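Local coordinates for protein yncA (Salmonella typhimurium, PDB 3DR6) that probably transfers an acetyl group from acetyl-coenzyme A to an acceptor amine, as a putative acetyltransferase of the GNAT family, at residues Leu52-Glu60 with Leu103-Cys114. Sequence-based numbering, arbitrary orientation. Where two conformers were deposited one is given.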
loop_
_atom_site.group_PDB
_atom_site.type_symbol
_atom_site.label_atom_id
_atom_site.label_comp_id
_atom_site.label_asym_id
_atom_site.label_seq_id
_atom_site.Cartn_x
_atom_site.Cartn_y
_atom_site.Cartn_z
ATOM N N LEU C 52 14.423 12.048 2.210
ATOM C CA LEU C 52 14.163 11.211 1.031
ATOM C C LEU C 52 14.325 11.972 -0.290
ATOM O O LEU C 52 14.303 11.372 -1.365
ATOM C CB LEU C 52 12.759 10.593 1.100
ATOM C CG LEU C 52 12.417 9.519 2.133
ATOM C CD1 LEU C 52 10.943 9.203 2.047
ATOM C CD2 LEU C 52 13.226 8.251 1.919
ATOM N N GLY C 53 14.495 13.292 -0.215
ATOM C CA GLY C 53 14.496 14.139 -1.411
ATOM C C GLY C 53 13.093 14.354 -1.997
ATOM O O GLY C 53 12.954 14.740 -3.157
ATOM N N TYR C 54 12.057 14.099 -1.202
ATOM C CA TYR C 54 10.680 14.264 -1.686
ATOM C C TYR C 54 10.119 15.658 -1.379
ATOM O O TYR C 54 10.483 16.258 -0.362
ATOM C CB TYR C 54 9.757 13.174 -1.155
ATOM C CG TYR C 54 10.083 11.780 -1.651
ATOM C CD1 TYR C 54 11.041 11.565 -2.656
ATOM C CD2 TYR C 54 9.421 10.671 -1.132
ATOM C CE1 TYR C 54 11.343 10.264 -3.103
ATOM C CE2 TYR C 54 9.713 9.372 -1.572
ATOM C CZ TYR C 54 10.667 9.183 -2.557
ATOM O OH TYR C 54 10.953 7.907 -2.989
ATOM N N PRO C 55 9.239 16.166 -2.260
ATOM C CA PRO C 55 8.816 17.557 -2.124
ATOM C C PRO C 55 7.701 17.733 -1.103
ATOM O O PRO C 55 6.838 16.847 -0.934
ATOM C CB PRO C 55 8.342 17.915 -3.535
ATOM C CG PRO C 55 7.732 16.585 -4.046
ATOM C CD PRO C 55 8.588 15.492 -3.411
ATOM N N VAL C 56 7.748 18.860 -0.393
ATOM C CA VAL C 56 6.601 19.339 0.361
ATOM C C VAL C 56 6.330 20.734 -0.203
ATOM O O VAL C 56 7.200 21.613 -0.135
ATOM C CB VAL C 56 6.842 19.351 1.905
ATOM C CG1 VAL C 56 5.582 19.827 2.642
ATOM C CG2 VAL C 56 7.245 17.944 2.422
ATOM N N LEU C 57 5.161 20.906 -0.822
ATOM C CA LEU C 57 4.769 22.186 -1.436
ATOM C C LEU C 57 3.693 22.855 -0.595
ATOM O O LEU C 57 2.888 22.175 0.052
ATOM C CB LEU C 57 4.199 21.962 -2.836
ATOM C CG LEU C 57 5.086 21.216 -3.845
ATOM C CD1 LEU C 57 4.276 20.839 -5.076
ATOM C CD2 LEU C 57 6.326 22.027 -4.207
ATOM N N VAL C 58 3.667 24.187 -0.610
ATOM C CA VAL C 58 2.514 24.898 -0.060
ATOM C C VAL C 58 1.956 25.848 -1.100
ATOM O O VAL C 58 2.723 26.410 -1.903
ATOM C CB VAL C 58 2.835 25.687 1.248
ATOM C CG1 VAL C 58 3.152 24.732 2.395
ATOM C CG2 VAL C 58 3.966 26.673 1.020
ATOM N N SER C 59 0.630 26.034 -1.081
ATOM C CA SER C 59 0.009 27.186 -1.730
ATOM C C SER C 59 -0.103 28.352 -0.726
ATOM O O SER C 59 -0.327 28.153 0.473
ATOM C CB SER C 59 -1.361 26.859 -2.348
ATOM O OG SER C 59 -2.203 26.141 -1.463
ATOM N N GLU C 60 0.074 29.567 -1.230
ATOM C CA GLU C 60 0.090 30.741 -0.379
ATOM C C GLU C 60 -0.712 31.848 -1.077
ATOM O O GLU C 60 -0.698 31.957 -2.309
ATOM C CB GLU C 60 1.541 31.161 -0.156
ATOM C CG GLU C 60 1.824 32.139 0.977
ATOM C CD GLU C 60 3.307 32.498 1.044
ATOM O OE1 GLU C 60 4.118 31.879 0.324
ATOM O OE2 GLU C 60 3.675 33.419 1.799
ATOM N N LEU C 103 -1.755 22.573 -7.120
ATOM C CA LEU C 103 -0.813 21.852 -6.266
ATOM C C LEU C 103 -0.403 20.519 -6.890
ATOM O O LEU C 103 0.781 20.187 -6.959
ATOM C CB LEU C 103 -1.420 21.599 -4.873
ATOM C CG LEU C 103 -1.325 22.854 -3.993
ATOM C CD1 LEU C 103 -2.209 22.711 -2.752
ATOM C CD2 LEU C 103 0.161 23.122 -3.630
ATOM N N LEU C 104 -1.398 19.767 -7.337
ATOM C CA LEU C 104 -1.147 18.441 -7.901
ATOM C C LEU C 104 -0.296 18.529 -9.178
ATOM O O LEU C 104 0.611 17.722 -9.369
ATOM C CB LEU C 104 -2.452 17.657 -8.113
ATOM C CG LEU C 104 -2.268 16.225 -8.637
ATOM C CD1 LEU C 104 -1.269 15.403 -7.797
ATOM C CD2 LEU C 104 -3.635 15.512 -8.711
ATOM N N SER C 105 -0.582 19.526 -10.019
ATOM C CA SER C 105 0.189 19.732 -11.253
ATOM C C SER C 105 1.665 19.972 -10.932
ATOM O O SER C 105 2.546 19.318 -11.490
ATOM C CB SER C 105 -0.382 20.889 -12.085
ATOM O OG SER C 105 0.183 20.906 -13.385
ATOM N N ARG C 106 1.924 20.883 -9.998
ATOM C CA ARG C 106 3.296 21.166 -9.561
ATOM C C ARG C 106 3.974 19.902 -8.983
ATOM O O ARG C 106 5.142 19.602 -9.302
ATOM C CB ARG C 106 3.321 22.311 -8.556
ATOM C CG ARG C 106 4.708 22.605 -7.951
ATOM C CD ARG C 106 5.769 23.019 -9.000
ATOM N NE ARG C 106 7.099 23.087 -8.383
ATOM C CZ ARG C 106 7.548 24.120 -7.657
ATOM N NH1 ARG C 106 6.792 25.200 -7.449
ATOM N NH2 ARG C 106 8.764 24.077 -7.131
ATOM N N LEU C 107 3.225 19.151 -8.172
ATOM C CA LEU C 107 3.710 17.898 -7.578
ATOM C C LEU C 107 4.201 16.896 -8.631
ATOM O O LEU C 107 5.259 16.276 -8.483
ATOM C CB LEU C 107 2.601 17.261 -6.730
ATOM C CG LEU C 107 3.053 16.288 -5.658
ATOM C CD1 LEU C 107 3.925 17.023 -4.588
ATOM C CD2 LEU C 107 1.834 15.584 -5.048
ATOM N N ILE C 108 3.426 16.768 -9.699
ATOM C CA ILE C 108 3.745 15.857 -10.804
ATOM C C ILE C 108 5.099 16.210 -11.432
ATOM O O ILE C 108 5.886 15.328 -11.746
ATOM C CB ILE C 108 2.639 15.888 -11.876
ATOM C CG1 ILE C 108 1.388 15.171 -11.373
ATOM C CG2 ILE C 108 3.117 15.265 -13.194
ATOM C CD1 ILE C 108 0.094 15.589 -12.097
ATOM N N ASP C 109 5.352 17.506 -11.587
ATOM C CA ASP C 109 6.615 18.007 -12.104
ATOM C C ASP C 109 7.761 17.578 -11.209
ATOM O O ASP C 109 8.804 17.149 -11.702
ATOM C CB ASP C 109 6.594 19.536 -12.148
ATOM C CG ASP C 109 5.659 20.083 -13.202
ATOM O OD1 ASP C 109 5.350 19.370 -14.172
ATOM O OD2 ASP C 109 5.240 21.254 -13.049
ATOM N N GLU C 110 7.552 17.691 -9.894
ATOM C CA GLU C 110 8.564 17.308 -8.909
ATOM C C GLU C 110 8.796 15.813 -8.957
ATOM O O GLU C 110 9.929 15.372 -8.858
ATOM C CB GLU C 110 8.201 17.769 -7.490
ATOM C CG GLU C 110 8.144 19.302 -7.299
ATOM C CD GLU C 110 9.426 20.032 -7.693
ATOM O OE1 GLU C 110 10.539 19.463 -7.536
ATOM O OE2 GLU C 110 9.311 21.186 -8.166
ATOM N N ALA C 111 7.728 15.038 -9.149
ATOM C CA ALA C 111 7.846 13.586 -9.301
ATOM C C ALA C 111 8.739 13.208 -10.502
ATOM O O ALA C 111 9.623 12.359 -10.379
ATOM C CB ALA C 111 6.446 12.929 -9.398
ATOM N N ARG C 112 8.573 13.897 -11.636
ATOM C CA ARG C 112 9.483 13.651 -12.769
ATOM C C ARG C 112 10.956 13.970 -12.436
ATOM O O ARG C 112 11.856 13.234 -12.833
ATOM C CB ARG C 112 9.032 14.403 -14.024
ATOM C CG ARG C 112 7.677 13.902 -14.562
ATOM C CD ARG C 112 7.528 14.167 -16.089
ATOM N NE ARG C 112 6.208 13.708 -16.527
ATOM C CZ ARG C 112 5.089 14.439 -16.445
ATOM N NH1 ARG C 112 5.112 15.685 -16.015
ATOM N NH2 ARG C 112 3.935 13.916 -16.828
ATOM N N ARG C 113 11.200 15.061 -11.709
ATOM C CA ARG C 113 12.571 15.403 -11.275
ATOM C C ARG C 113 13.203 14.336 -10.367
ATOM O O ARG C 113 14.432 14.234 -10.289
ATOM C CB ARG C 113 12.586 16.772 -10.575
ATOM C CG ARG C 113 12.505 17.912 -11.536
ATOM C CD ARG C 113 12.304 19.245 -10.827
ATOM N NE ARG C 113 11.856 20.217 -11.819
ATOM C CZ ARG C 113 10.628 20.723 -11.899
ATOM N NH1 ARG C 113 10.342 21.597 -12.863
ATOM N NH2 ARG C 113 9.696 20.391 -11.014
ATOM N N CYS C 114 12.363 13.554 -9.692
ATOM C CA CYS C 114 12.823 12.476 -8.827
ATOM C C CYS C 114 12.905 11.149 -9.611
ATOM O O CYS C 114 13.225 10.101 -9.033
ATOM C CB CYS C 114 11.899 12.342 -7.614
ATOM S SG CYS C 114 12.035 13.711 -6.436
#
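In the GNAT fold of this chain, helix 99-113 packs along one face of the mixed sheet, and here it meets strand 56-61, with Leu57 pressing into the helix from the strand. The two run nearly antiparallel, at 151°, with segment axes 9.4 Å apart. With CG opposite the carbonyl carbon (chi1 -56°) and chi2 extended at 169°, Leu57 brings CD1 to 3.4 Å from Arg106 CG and 3.9 Å from Leu107 CD1. Its other methyl, CD2, sits over one face of the Arg106 guanidinium. That group is held at its edge by Glu110: NE and NH2 both reach the single oxygen OE2, in the guanidinium plane, and Arg113 adds a salt bridge to the same oxygen. Phe8 of strand 5-8 makes a cation-pi contact with Arg106. Two residues earlier, just ahead of the strand, Pro55 drops its ring between Leu107 and Glu110, CG lying 3.7 Å from Glu110 CB. Toward the other end, Leu103 puts CD1 3.7 Å from Ser59 OG, a hydroxyl hydrogen-bonded to Thr66. Where the helix runs out, Cys114 SG comes 3.6 Å from Gly53 O, on the Schellman turn closing helix 39-52.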